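PDB 6KFN: alginate lyase from Paenibacillus sp. FPU-7, which cleaves alginate by an eliminative reaction, probably at mannuronate-linked positions, using a scaffold that includes a right-handed parallel beta-helix. Local coordinates for residues Ile237-Gln242 / Val270-Gly275; Ala266-Val271 / Asn284-Ala289; Ala180-Asp185 / Ala211-Asp216; Gln252-Thr257 / Ala277-Ala282; Asn197-Gly202 / Ile228-Gly233. All blocks are in the same frame, centred on the assembly; numbering follows the deposited sequence.

Contact 1: Ile237-Gln242 / Val270-Gly275; sequences IVDAFQ and VVNAVG. With NA (sodium ion), chain C.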
# COMPACT_ATOMS: atom_id res chain seq x y z
N ILE A 237 7.98 14.09 -10.77
CA ILE A 237 8.24 14.04 -9.33
C ILE A 237 8.89 15.36 -8.95
O ILE A 237 10.00 15.68 -9.39
CB ILE A 237 9.14 12.84 -9.00
CG1 ILE A 237 8.42 11.54 -9.33
CG2 ILE A 237 9.57 12.90 -7.52
CD1 ILE A 237 9.31 10.30 -9.22
N VAL A 238 8.17 16.14 -8.15
CA VAL A 238 8.57 17.47 -7.73
C VAL A 238 9.29 17.48 -6.38
O VAL A 238 10.13 18.33 -6.14
CB VAL A 238 7.34 18.40 -7.73
CG1 VAL A 238 7.65 19.73 -7.05
CG2 VAL A 238 6.85 18.57 -9.16
N ASP A 239 8.94 16.55 -5.48
CA ASP A 239 9.51 16.41 -4.16
C ASP A 239 9.60 14.92 -3.87
O ASP A 239 8.80 14.15 -4.38
CB ASP A 239 8.65 17.06 -3.07
CG ASP A 239 8.47 18.55 -3.22
OD1 ASP A 239 9.49 19.27 -3.29
OD2 ASP A 239 7.29 18.99 -3.23
N ALA A 240 10.53 14.51 -3.00
CA ALA A 240 10.52 13.12 -2.54
C ALA A 240 9.27 12.83 -1.70
O ALA A 240 8.51 11.90 -1.97
CB ALA A 240 11.77 12.79 -1.74
N PHE A 241 9.09 13.63 -0.63
CA PHE A 241 8.03 13.42 0.34
C PHE A 241 7.34 14.76 0.59
O PHE A 241 8.01 15.80 0.67
CB PHE A 241 8.58 12.89 1.68
CG PHE A 241 9.52 11.70 1.54
CD1 PHE A 241 9.13 10.54 0.88
CD2 PHE A 241 10.79 11.74 2.08
CE1 PHE A 241 9.97 9.46 0.78
CE2 PHE A 241 11.65 10.66 1.99
CZ PHE A 241 11.25 9.52 1.33
N GLN A 242 6.02 14.72 0.72
CA GLN A 242 5.23 15.88 1.06
C GLN A 242 4.39 15.60 2.29
O GLN A 242 4.07 14.45 2.59
CB GLN A 242 4.31 16.29 -0.10
CG GLN A 242 5.09 16.67 -1.35
CD GLN A 242 4.24 16.88 -2.56
OE1 GLN A 242 3.06 16.50 -2.61
NE2 GLN A 242 4.83 17.44 -3.60
N VAL A 270 13.48 17.14 -0.15
CA VAL A 270 13.35 15.87 0.53
C VAL A 270 12.02 15.78 1.27
O VAL A 270 11.26 14.82 1.09
CB VAL A 270 14.56 15.63 1.45
CG1 VAL A 270 14.41 14.31 2.18
CG2 VAL A 270 15.85 15.66 0.66
N VAL A 271 11.75 16.79 2.12
CA VAL A 271 10.44 16.91 2.77
C VAL A 271 9.90 18.30 2.51
O VAL A 271 10.52 19.29 2.92
CB VAL A 271 10.47 16.65 4.29
CG1 VAL A 271 9.06 16.80 4.88
CG2 VAL A 271 11.05 15.28 4.60
N ASN A 272 8.75 18.37 1.84
CA ASN A 272 8.03 19.62 1.60
C ASN A 272 6.75 19.56 2.43
O ASN A 272 5.77 18.91 2.03
CB ASN A 272 7.75 19.80 0.12
CG ASN A 272 7.12 21.11 -0.18
OD1 ASN A 272 7.01 22.00 0.69
ND2 ASN A 272 6.74 21.29 -1.44
N ALA A 273 6.79 20.19 3.61
CA ALA A 273 5.66 20.21 4.53
C ALA A 273 4.90 21.50 4.26
O ALA A 273 5.37 22.59 4.59
CB ALA A 273 6.14 20.13 5.97
N VAL A 274 3.76 21.38 3.59
CA VAL A 274 3.06 22.55 3.07
C VAL A 274 2.17 23.19 4.14
O VAL A 274 1.42 22.50 4.83
CB VAL A 274 2.26 22.15 1.83
CG1 VAL A 274 1.48 23.32 1.26
CG2 VAL A 274 3.18 21.56 0.77
N GLY A 275 2.22 24.50 4.25
CA GLY A 275 1.26 25.22 5.06
C GLY A 275 1.47 24.99 6.53
O GLY A 275 2.54 25.25 7.08
NA NA C . 1.51 16.17 -4.39
O HOH W 1 2.11 13.89 -4.24
O HOH W 2 -0.45 15.83 -3.10
O HOH W 3 0.94 18.46 -4.55
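The Phe241 ring carries the methyl group of the preceding residue on one face, Ala240 CB standing 4.0 Å above the ring plane and over its centre. Val271 reaches the ring at its edge, its CG2 lying 4.4 Å from Phe241 CD2, and the ring of Phe256 meets it from the next strand along the chain. Two further flat groups, the carboxylate of Asp239 and the amide of Asn272, cross obliquely with their planes 79° apart. Asn272 ND2 donates to Asp239 OD2 at 3.0 Å in an almost straight bond (171°), in the plane of its own amide but above that of the carboxylate. Gln242 NE2 takes the anti lone pair of Asp239 OD2 at 2.9 Å, so two amides grip one oxygen, while OD1 accepts from Tyr269 N. This contact joins successive coils of the right-handed parallel beta-helix just past a corner in each: Phe241 pairs with Val271 and Gln242 with Asn272, Asn272 N donating to Phe241 O at 2.9 Å, whereas the bond from Phe241 N to Val270 O is weak. Asp239 is second shell to a sodium ion, because the extended side chain of Gln242 turns OE1 onto the metal at 2.4 Å. An alanine in place of Asp239 would remove the acceptor shared by both amides and would probably leave the Gln242 head group less firmly held at the ion. Asp212 OD1, Tyr210 O and three waters complete the sodium site.

Contact 2: Ala266-Val271 / Asn284-Ala289; sequences AAPYVV and NQRYPA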
# COMPACT_ATOMS: atom_id res chain seq x y z
N ALA A 266 18.96 19.79 -8.14
CA ALA A 266 18.90 20.45 -6.83
C ALA A 266 17.49 20.89 -6.41
O ALA A 266 17.27 21.13 -5.22
CB ALA A 266 19.83 21.67 -6.80
N ALA A 267 16.54 21.00 -7.31
CA ALA A 267 15.28 21.63 -6.96
C ALA A 267 14.33 20.82 -6.09
O ALA A 267 13.74 21.41 -5.17
CB ALA A 267 14.54 22.12 -8.21
N PRO A 268 14.12 19.51 -6.29
CA PRO A 268 13.14 18.81 -5.45
C PRO A 268 13.51 18.87 -3.97
O PRO A 268 14.68 18.77 -3.60
CB PRO A 268 13.21 17.38 -5.99
CG PRO A 268 13.57 17.56 -7.45
CD PRO A 268 14.58 18.68 -7.43
N TYR A 269 12.51 18.98 -3.10
CA TYR A 269 12.76 18.88 -1.67
C TYR A 269 12.73 17.43 -1.22
O TYR A 269 12.04 16.58 -1.80
CB TYR A 269 11.74 19.71 -0.87
CG TYR A 269 12.10 21.17 -0.86
CD1 TYR A 269 11.79 22.02 -1.94
CD2 TYR A 269 12.81 21.71 0.17
CE1 TYR A 269 12.19 23.34 -1.93
CE2 TYR A 269 13.23 23.01 0.18
CZ TYR A 269 12.93 23.80 -0.90
OH TYR A 269 13.33 25.13 -0.95
N VAL A 270 13.48 17.14 -0.15
CA VAL A 270 13.35 15.87 0.53
C VAL A 270 12.02 15.78 1.27
O VAL A 270 11.26 14.82 1.09
CB VAL A 270 14.56 15.63 1.45
CG1 VAL A 270 14.41 14.31 2.18
CG2 VAL A 270 15.85 15.66 0.66
N VAL A 271 11.75 16.79 2.12
CA VAL A 271 10.44 16.91 2.77
C VAL A 271 9.90 18.30 2.51
O VAL A 271 10.52 19.29 2.92
CB VAL A 271 10.47 16.65 4.29
CG1 VAL A 271 9.06 16.80 4.88
CG2 VAL A 271 11.05 15.28 4.60
N ASN A 284 18.56 12.03 7.02
CA ASN A 284 18.21 11.79 5.62
C ASN A 284 19.37 12.24 4.74
O ASN A 284 20.09 13.18 5.06
CB ASN A 284 16.94 12.53 5.25
CG ASN A 284 15.77 12.10 6.12
OD1 ASN A 284 15.37 10.94 6.10
ND2 ASN A 284 15.20 13.03 6.87
N GLN A 285 19.57 11.52 3.65
CA GLN A 285 20.64 11.77 2.70
C GLN A 285 20.02 12.08 1.35
O GLN A 285 19.18 11.34 0.87
CB GLN A 285 21.55 10.56 2.60
CG GLN A 285 22.33 10.26 3.86
CD GLN A 285 23.18 8.99 3.77
OE1 GLN A 285 23.06 8.09 4.60
NE2 GLN A 285 24.06 8.92 2.77
N ARG A 286 20.49 13.15 0.74
CA ARG A 286 19.99 13.62 -0.56
C ARG A 286 21.14 13.57 -1.57
O ARG A 286 22.25 14.04 -1.26
CB ARG A 286 19.51 15.07 -0.46
CG ARG A 286 18.74 15.55 -1.68
CD ARG A 286 18.74 17.06 -1.78
NE ARG A 286 17.76 17.56 -2.74
CZ ARG A 286 17.91 17.52 -4.05
NH1 ARG A 286 16.98 17.99 -4.83
NH2 ARG A 286 18.98 17.01 -4.62
N TYR A 287 20.86 13.10 -2.78
CA TYR A 287 21.78 13.15 -3.90
C TYR A 287 21.05 13.79 -5.07
O TYR A 287 19.90 13.42 -5.33
CB TYR A 287 22.19 11.74 -4.30
CG TYR A 287 22.95 11.01 -3.26
CD1 TYR A 287 22.32 10.27 -2.26
CD2 TYR A 287 24.32 11.03 -3.25
CE1 TYR A 287 23.03 9.58 -1.34
CE2 TYR A 287 25.04 10.33 -2.32
CZ TYR A 287 24.39 9.62 -1.39
OH TYR A 287 25.08 8.88 -0.43
N PRO A 288 21.69 14.67 -5.84
CA PRO A 288 22.92 15.39 -5.51
C PRO A 288 22.62 16.35 -4.33
O PRO A 288 21.56 16.32 -3.71
CB PRO A 288 23.20 16.15 -6.80
CG PRO A 288 21.82 16.50 -7.32
CD PRO A 288 21.03 15.23 -7.05
N ALA A 289 23.57 17.24 -4.04
CA ALA A 289 23.27 18.32 -3.12
C ALA A 289 22.08 19.12 -3.64
O ALA A 289 21.89 19.29 -4.85
CB ALA A 289 24.49 19.25 -3.05
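Arg286 NH1 donates to Pro268 O at 2.7 Å, close to straight (169°), lying in the carbonyl plane on a lone pair and with the oxygen near the plane of the guanidinium. Arg286 NE adds a weak, bent bond to the same oxygen. At the edge of the guanidinium, Arg286 NH2 donates back into its own segment, to Pro288 O at 2.8 Å; the oxygen is near the guanidinium plane, yet the donor stands above the plane of that carbonyl. Outside the two segments, Asn291 O and Gln265 O also accept, from Arg286 NE and NH1. Four backbone carbonyls thus accept from the guanidinium, and their dipoles would be expected to stabilise its charge. Carbon contacts add to this: Pro268 CD lies 3.6 Å from Arg286 NH1, the proline ring and the arginine crossing at about a right angle. Val270 runs alongside the arginine stem in the opposite direction, its CG2 3.7 Å from Arg286 CG and also near CB and CD. The stem itself is extended from CG to NE, with CG anti to the backbone N (chi1 -169°), which carries the charged head across to the 266-271 segment.

Further out, Asn291 also holds the opposing segment, through ND2 to Ala267 O. Next to Val270, Asn284 is fixed by Asn259 N at OD1 and by Tyr293 OH and Phe256 O at ND2. The contact thus ties the loop leading into strand 269-273 to the end of strand 278-287 across the helical coil, with Val261 of strand 260-262 packed against Val270.

Contact 3: Ala180-Asp185 / Ala211-Asp216; sequences AAEHID and ADSFID. With NA (sodium ion), chain B; NA (sodium ion), chain C.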
# COMPACT_ATOMS: atom_id res chain seq x y z
N ALA A 180 1.30 5.01 -11.06
CA ALA A 180 0.97 6.26 -11.71
C ALA A 180 0.77 7.42 -10.73
O ALA A 180 0.98 8.58 -11.11
CB ALA A 180 -0.31 6.12 -12.54
N ALA A 181 0.30 7.16 -9.51
CA ALA A 181 0.14 8.19 -8.51
C ALA A 181 1.22 8.02 -7.45
O ALA A 181 2.27 7.46 -7.73
CB ALA A 181 -1.31 8.22 -7.98
N GLU A 182 0.99 8.55 -6.23
CA GLU A 182 2.01 8.35 -5.22
C GLU A 182 2.25 6.87 -5.00
O GLU A 182 1.34 6.05 -5.04
CB GLU A 182 1.64 8.97 -3.86
CG GLU A 182 1.42 10.46 -3.85
CD GLU A 182 0.02 10.91 -4.17
OE1 GLU A 182 -0.85 10.11 -4.54
OE2 GLU A 182 -0.17 12.17 -4.00
N HIS A 183 3.49 6.53 -4.66
CA HIS A 183 3.76 5.19 -4.16
C HIS A 183 2.96 4.89 -2.92
O HIS A 183 2.40 3.80 -2.79
CB HIS A 183 5.27 4.97 -3.97
CG HIS A 183 5.97 4.88 -5.28
ND1 HIS A 183 7.26 4.39 -5.38
CD2 HIS A 183 5.52 5.09 -6.54
CE1 HIS A 183 7.58 4.40 -6.66
NE2 HIS A 183 6.56 4.83 -7.38
N ILE A 184 2.89 5.85 -2.00
CA ILE A 184 2.11 5.71 -0.78
C ILE A 184 1.40 7.04 -0.53
O ILE A 184 2.03 8.09 -0.47
CB ILE A 184 2.94 5.34 0.44
CG1 ILE A 184 3.80 4.09 0.13
CG2 ILE A 184 2.05 5.10 1.65
CD1 ILE A 184 4.85 3.80 1.14
N ASP A 185 0.07 6.97 -0.38
CA ASP A 185 -0.76 8.15 -0.07
C ASP A 185 -1.41 7.87 1.27
O ASP A 185 -2.22 6.94 1.38
CB ASP A 185 -1.77 8.39 -1.18
CG ASP A 185 -2.49 9.71 -1.08
OD1 ASP A 185 -2.21 10.47 -0.18
OD2 ASP A 185 -3.32 9.98 -2.01
N ALA A 211 -0.34 14.03 -7.86
CA ALA A 211 0.51 12.93 -7.43
C ALA A 211 1.91 13.12 -8.01
O ALA A 211 2.21 12.74 -9.15
CB ALA A 211 -0.07 11.59 -7.85
N ASP A 212 2.76 13.77 -7.22
CA ASP A 212 4.03 14.30 -7.71
C ASP A 212 5.14 14.11 -6.68
O ASP A 212 6.16 14.81 -6.70
CB ASP A 212 3.89 15.75 -8.16
CG ASP A 212 3.48 16.71 -7.07
OD1 ASP A 212 3.39 16.34 -5.89
OD2 ASP A 212 3.20 17.88 -7.44
N SER A 213 4.99 13.10 -5.83
CA SER A 213 6.00 12.74 -4.84
C SER A 213 5.90 11.23 -4.60
O SER A 213 4.90 10.60 -4.94
CB SER A 213 5.82 13.50 -3.53
OG SER A 213 4.55 13.20 -2.94
N PHE A 214 6.94 10.64 -4.00
CA PHE A 214 6.86 9.23 -3.61
C PHE A 214 5.76 8.98 -2.59
O PHE A 214 5.03 7.99 -2.67
CB PHE A 214 8.18 8.71 -3.04
CG PHE A 214 9.41 8.90 -3.89
CD1 PHE A 214 9.52 8.35 -5.18
CD2 PHE A 214 10.50 9.59 -3.38
CE1 PHE A 214 10.69 8.53 -5.91
CE2 PHE A 214 11.65 9.75 -4.11
CZ PHE A 214 11.75 9.22 -5.38
N ILE A 215 5.72 9.85 -1.58
CA ILE A 215 4.77 9.73 -0.49
C ILE A 215 4.14 11.10 -0.27
O ILE A 215 4.83 12.13 -0.31
CB ILE A 215 5.44 9.26 0.84
CG1 ILE A 215 6.23 7.97 0.61
CG2 ILE A 215 4.38 9.09 1.93
CD1 ILE A 215 6.94 7.44 1.84
N ASP A 216 2.84 11.12 -0.03
CA ASP A 216 2.14 12.29 0.50
C ASP A 216 1.56 11.88 1.85
O ASP A 216 0.85 10.89 1.93
CB ASP A 216 1.06 12.80 -0.43
CG ASP A 216 0.54 14.19 -0.07
OD1 ASP A 216 1.17 14.87 0.78
OD2 ASP A 216 -0.48 14.58 -0.69
NA NA B . -3.32 10.37 -4.45
NA NA C . 1.51 16.17 -4.39
O HOH W 1 2.11 13.89 -4.24
O HOH W 4 -2.67 12.62 -4.12
O HOH W 2 -0.45 15.83 -3.10
O HOH W 5 -5.69 10.87 -4.16
O HOH W 6 -3.41 11.04 -6.75
O HOH W 3 0.94 18.46 -4.55
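On neighbouring coils of the right-handed parallel beta-helix, Asp185 and Asp216 lie side by side and point the same way, their carboxylate planes only 13° apart. Each has CG anti to its backbone N, and Lys218 NZ forms salt bridges with both; Lys187 also bonds Asp185, and His244 bonds Asp216. Glu182 joins them from the loop just before strand 184-186. Its chain is bent at chi2 (88°), which sends Glu182 OE1 to one sodium ion at 2.5 Å, where Asp185 OD2, Glu147 OE2 and three waters are the other ligands. The remaining oxygen, Glu182 OE2, comes within 4.1 Å of Asp216 OD2, a crowding of negative groups that the metal and the lysines would probably offset. OE2 also accepts from a water that binds the second sodium, whose protein ligands are Asp212 OD1, Gln242 OE1 and Tyr210 O; the two metal sites are thus linked through Glu182. An alanine here would remove both the sodium ligand and the acceptor for this water, and would probably loosen the two ion sites together.

Beside the carboxylate, Ala211 CB packs against Ala181 CB at 3.6 Å. On the face away from the aspartates, Ile184 lies next to Ile215, and the paired backbones bond through Ile184 N to Phe214 O and Asp216 N to Ile184 O. The linking water donates to Ser213 OG as well, and this hydroxyl in turn donates to Ile215 O at 2.9 Å, from above the carbonyl plane.

Contact 4: Gln252-Thr257 / Ala277-Ala282; sequences QNATFT and ATASAA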
# COMPACT_ATOMS: atom_id res chain seq x y z
N GLN A 252 0.12 16.22 10.73
CA GLN A 252 0.90 16.62 11.88
C GLN A 252 1.83 15.51 12.34
O GLN A 252 1.50 14.31 12.30
CB GLN A 252 0.01 17.06 13.04
CG GLN A 252 -0.93 18.19 12.68
CD GLN A 252 -0.21 19.46 12.28
OE1 GLN A 252 0.72 19.93 12.92
NE2 GLN A 252 -0.63 20.04 11.17
N ASN A 253 2.97 15.93 12.88
CA ASN A 253 3.90 15.02 13.52
C ASN A 253 4.32 13.88 12.60
O ASN A 253 4.36 12.73 13.00
CB ASN A 253 3.36 14.48 14.85
CG ASN A 253 4.41 13.76 15.65
OD1 ASN A 253 5.58 14.21 15.73
ND2 ASN A 253 4.04 12.66 16.28
N ALA A 254 4.66 14.20 11.35
CA ALA A 254 5.28 13.23 10.46
C ALA A 254 6.78 13.17 10.75
O ALA A 254 7.40 14.21 10.94
CB ALA A 254 5.08 13.65 9.01
N THR A 255 7.35 12.00 10.85
CA THR A 255 8.76 11.84 11.15
C THR A 255 9.45 11.17 9.96
O THR A 255 9.00 10.14 9.50
CB THR A 255 8.96 11.00 12.42
OG1 THR A 255 8.32 11.64 13.51
CG2 THR A 255 10.43 10.75 12.71
N PHE A 256 10.57 11.76 9.52
CA PHE A 256 11.35 11.25 8.40
C PHE A 256 12.78 11.04 8.86
O PHE A 256 13.50 12.02 9.09
CB PHE A 256 11.35 12.25 7.22
CG PHE A 256 10.00 12.49 6.64
CD1 PHE A 256 9.13 13.46 7.15
CD2 PHE A 256 9.55 11.75 5.54
CE1 PHE A 256 7.89 13.68 6.61
CE2 PHE A 256 8.29 11.96 4.99
CZ PHE A 256 7.47 12.94 5.51
N THR A 257 13.19 9.79 9.02
CA THR A 257 14.54 9.52 9.48
C THR A 257 15.22 8.49 8.61
O THR A 257 14.64 7.49 8.21
CB THR A 257 14.61 9.10 10.94
OG1 THR A 257 13.84 7.94 11.11
CG2 THR A 257 14.10 10.18 11.84
N ALA A 277 1.38 22.00 7.95
CA ALA A 277 1.81 20.65 8.22
C ALA A 277 3.07 20.66 9.08
O ALA A 277 3.89 21.57 8.96
CB ALA A 277 2.11 19.94 6.90
N THR A 278 3.25 19.64 9.93
CA THR A 278 4.44 19.58 10.75
C THR A 278 5.16 18.24 10.57
O THR A 278 4.54 17.18 10.46
CB THR A 278 4.17 19.84 12.24
OG1 THR A 278 3.23 18.89 12.75
CG2 THR A 278 3.69 21.27 12.47
N ALA A 279 6.49 18.33 10.60
CA ALA A 279 7.33 17.17 10.48
C ALA A 279 8.59 17.35 11.28
O ALA A 279 9.01 18.47 11.59
CB ALA A 279 7.67 16.93 9.00
N SER A 280 9.25 16.24 11.55
CA SER A 280 10.59 16.18 12.10
C SER A 280 11.44 15.35 11.15
O SER A 280 10.94 14.42 10.52
CB SER A 280 10.60 15.55 13.49
OG SER A 280 9.76 16.24 14.41
N ALA A 281 12.73 15.67 11.08
CA ALA A 281 13.61 14.99 10.14
C ALA A 281 15.00 14.88 10.73
O ALA A 281 15.51 15.81 11.36
CB ALA A 281 13.62 15.74 8.82
N ALA A 282 15.64 13.74 10.49
CA ALA A 282 17.03 13.54 10.89
C ALA A 282 17.63 12.41 10.08
O ALA A 282 16.96 11.44 9.75
CB ALA A 282 17.14 13.18 12.38
O HOH W 7 7.37 15.20 13.95
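Thr278 OG1 is held by two hydrogen bonds: it donates to Gln252 OE1 at 2.7 Å and accepts from Asn253 N at 3.0 Å. The hydroxyl sits in the crowded position between its backbone N and carbonyl carbon (chi1 59°), which turns it across to the loop that precedes strand 254-257. Its bond to Gln252 rises above the plane of that carbonyl, and the bond from Asn253 N is nearly straight. Gln252 folds back to receive it, its chain bent at chi2 (-63°), while NE2 at the other end of the amide is tied to Trp250 O and Asp276 O.

Beyond this end the segments run as parallel strands on adjacent coils of the beta-helix, strand 254-257 also pairing with 223-230 and strand 278-287 with 296-298. Their axes approach to 4.6 Å and diverge by 16°. Regular backbone bonds join them: Ala254 N to Thr278 O, Ser280 N to Ala254 O at 2.8 Å, Phe256 N to Ser280 O at 2.9 Å, and Ala282 N to Phe256 O. On the face of Thr255, Ser280 and Thr257, a water donates to Asn253 OD1 and Ala254 O and accepts from Ser280 OG at 2.6 Å, bridging the strands beside the main-chain bonds; Asn253 ND2 is held by Asp221. On the face of Ala254, Phe256, Ala279 and Ala281, the aromatic ring turns its edge to the methyl of Ala279, the partner of Ala254 and two residues before Phe256's own partner Ala281, with Phe256 CE1 4.0 Å from Ala279 CB. Ile224 and Val243 also pack on this ring.

Contact 5: Asn197-Gly202 / Ile228-Gly233; sequences NSVFNG and IGYRNG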
# COMPACT_ATOMS: atom_id res chain seq x y z
N ASN A 197 12.08 0.68 5.43
CA ASN A 197 12.93 -0.29 4.74
C ASN A 197 12.47 -0.58 3.31
O ASN A 197 12.68 -1.69 2.80
CB ASN A 197 13.04 -1.60 5.53
CG ASN A 197 13.46 -1.37 6.96
OD1 ASN A 197 14.23 -0.52 7.25
ND2 ASN A 197 12.93 -2.19 7.85
N SER A 198 11.85 0.39 2.67
CA SER A 198 11.21 0.21 1.38
C SER A 198 12.00 0.94 0.28
O SER A 198 12.88 1.75 0.57
CB SER A 198 9.75 0.64 1.45
OG SER A 198 9.03 -0.24 2.32
N VAL A 199 11.68 0.61 -0.97
CA VAL A 199 12.38 1.14 -2.12
C VAL A 199 11.35 1.65 -3.12
O VAL A 199 10.45 0.90 -3.51
CB VAL A 199 13.31 0.10 -2.78
CG1 VAL A 199 14.03 0.73 -3.99
CG2 VAL A 199 14.30 -0.44 -1.78
N PHE A 200 11.52 2.90 -3.54
CA PHE A 200 10.59 3.58 -4.43
C PHE A 200 11.26 3.81 -5.78
O PHE A 200 12.22 4.58 -5.88
CB PHE A 200 10.16 4.92 -3.82
CG PHE A 200 9.72 4.81 -2.39
CD1 PHE A 200 8.83 3.81 -1.97
CD2 PHE A 200 10.24 5.66 -1.42
CE1 PHE A 200 8.49 3.69 -0.62
CE2 PHE A 200 9.88 5.55 -0.09
CZ PHE A 200 9.02 4.56 0.32
N ASN A 201 10.75 3.16 -6.82
CA ASN A 201 11.20 3.38 -8.20
C ASN A 201 10.21 4.35 -8.82
O ASN A 201 9.10 3.98 -9.20
CB ASN A 201 11.25 2.06 -8.96
CG ASN A 201 11.69 2.25 -10.40
OD1 ASN A 201 11.64 3.37 -10.92
ND2 ASN A 201 12.07 1.18 -11.04
N GLY A 202 10.60 5.62 -8.87
CA GLY A 202 9.72 6.68 -9.30
C GLY A 202 9.37 6.72 -10.77
O GLY A 202 8.49 7.51 -11.16
N ILE A 228 14.56 4.12 0.57
CA ILE A 228 15.35 4.63 -0.54
C ILE A 228 14.41 5.01 -1.67
O ILE A 228 13.57 4.19 -2.07
CB ILE A 228 16.37 3.57 -1.05
CG1 ILE A 228 17.31 3.16 0.07
CG2 ILE A 228 17.13 4.13 -2.26
CD1 ILE A 228 18.16 1.91 -0.28
N GLY A 229 14.54 6.23 -2.18
CA GLY A 229 13.74 6.67 -3.31
C GLY A 229 14.59 7.09 -4.50
O GLY A 229 15.56 7.83 -4.34
N TYR A 230 14.18 6.61 -5.68
CA TYR A 230 14.85 6.91 -6.93
C TYR A 230 13.90 7.71 -7.82
O TYR A 230 12.90 7.18 -8.32
CB TYR A 230 15.23 5.61 -7.66
CG TYR A 230 16.20 4.75 -6.91
CD1 TYR A 230 17.54 5.07 -6.87
CD2 TYR A 230 15.80 3.60 -6.26
CE1 TYR A 230 18.46 4.28 -6.21
CE2 TYR A 230 16.71 2.78 -5.61
CZ TYR A 230 18.05 3.12 -5.60
OH TYR A 230 18.99 2.35 -4.96
N ARG A 231 14.21 8.97 -8.06
CA ARG A 231 13.41 9.78 -8.99
C ARG A 231 13.61 9.34 -10.45
O ARG A 231 12.70 9.47 -11.26
CB ARG A 231 13.74 11.25 -8.78
CG ARG A 231 12.99 12.21 -9.69
CD ARG A 231 13.22 13.64 -9.19
NE ARG A 231 12.68 14.69 -10.06
CZ ARG A 231 13.29 15.18 -11.13
NH1 ARG A 231 14.43 14.67 -11.55
NH2 ARG A 231 12.76 16.21 -11.78
N ASN A 232 14.82 8.84 -10.76
CA ASN A 232 15.11 8.31 -12.09
C ASN A 232 14.86 9.34 -13.20
O ASN A 232 14.47 8.98 -14.31
CB ASN A 232 14.41 7.00 -12.36
CG ASN A 232 14.97 5.86 -11.55
OD1 ASN A 232 16.11 5.86 -11.11
ND2 ASN A 232 14.12 4.85 -11.35
N GLY A 233 15.09 10.61 -12.89
CA GLY A 233 14.93 11.63 -13.91
C GLY A 233 13.49 11.98 -14.25
O GLY A 233 13.26 12.73 -15.21
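Tyr230 CB lies 3.6 Å from Phe200 O; CG, anti to the carbonyl carbon (chi1 -62°), carries the ring onward. CD2 keeps to the same carbonyl oxygen, which sits at the edge of the ring. Tyr230 CE2 then meets Val199 CG1 at 3.7 Å, also near the ring plane, the valine crossing the tyrosine obliquely with this methyl anti to its backbone N. Tyr262, one coil further on, places its ring nearly parallel to that of Tyr230.

Strands 199-201 and 228-230 belong to successive coils of the right-handed beta-helix and run parallel, their axes 4.7 Å apart. Four bonds hold them, each nearly along the axis of its C=O: Ile228 N to Ser198 O, Phe200 N to Ile228 O at 2.8 Å, Tyr230 N to Phe200 O at 2.8 Å, and Gly202 N to Tyr230 O. At the last of these a side chain would not fit, since a CB on Gly202 would clash with Tyr230 O. On the opposite face of the strands, Phe200 CD2 lies 4.1 Å from Gly229 CA. Past the strand, Arg231 turns away to a salt bridge with Asp264 and a hydrogen bond to Ile237 O.

Overall arrangement
All five contacts join parts of the last coils of one beta-helix. Contacts 1 and 3, centres 10 Å apart, are steps in the same parallel sheet, where strands 184-186, 215-217, 241-243 and 269-273 follow in chain order; both carry ligands of one sodium ion, which therefore joins these coils. Contacts 4 and 5, centres 19 Å apart, do not touch but are related through strand 223-230, which pairs with strand 254-257. Contact 2 shares Val270 and Val271 with contact 1 and strand 278-287 with contact 4, so it spans the coil instead of stacking coils. Contacts 3 and 5 interleave along the chain, as do contacts 1 and 4, and Phe200, Phe241 and Phe256 pack successively between them in the interior.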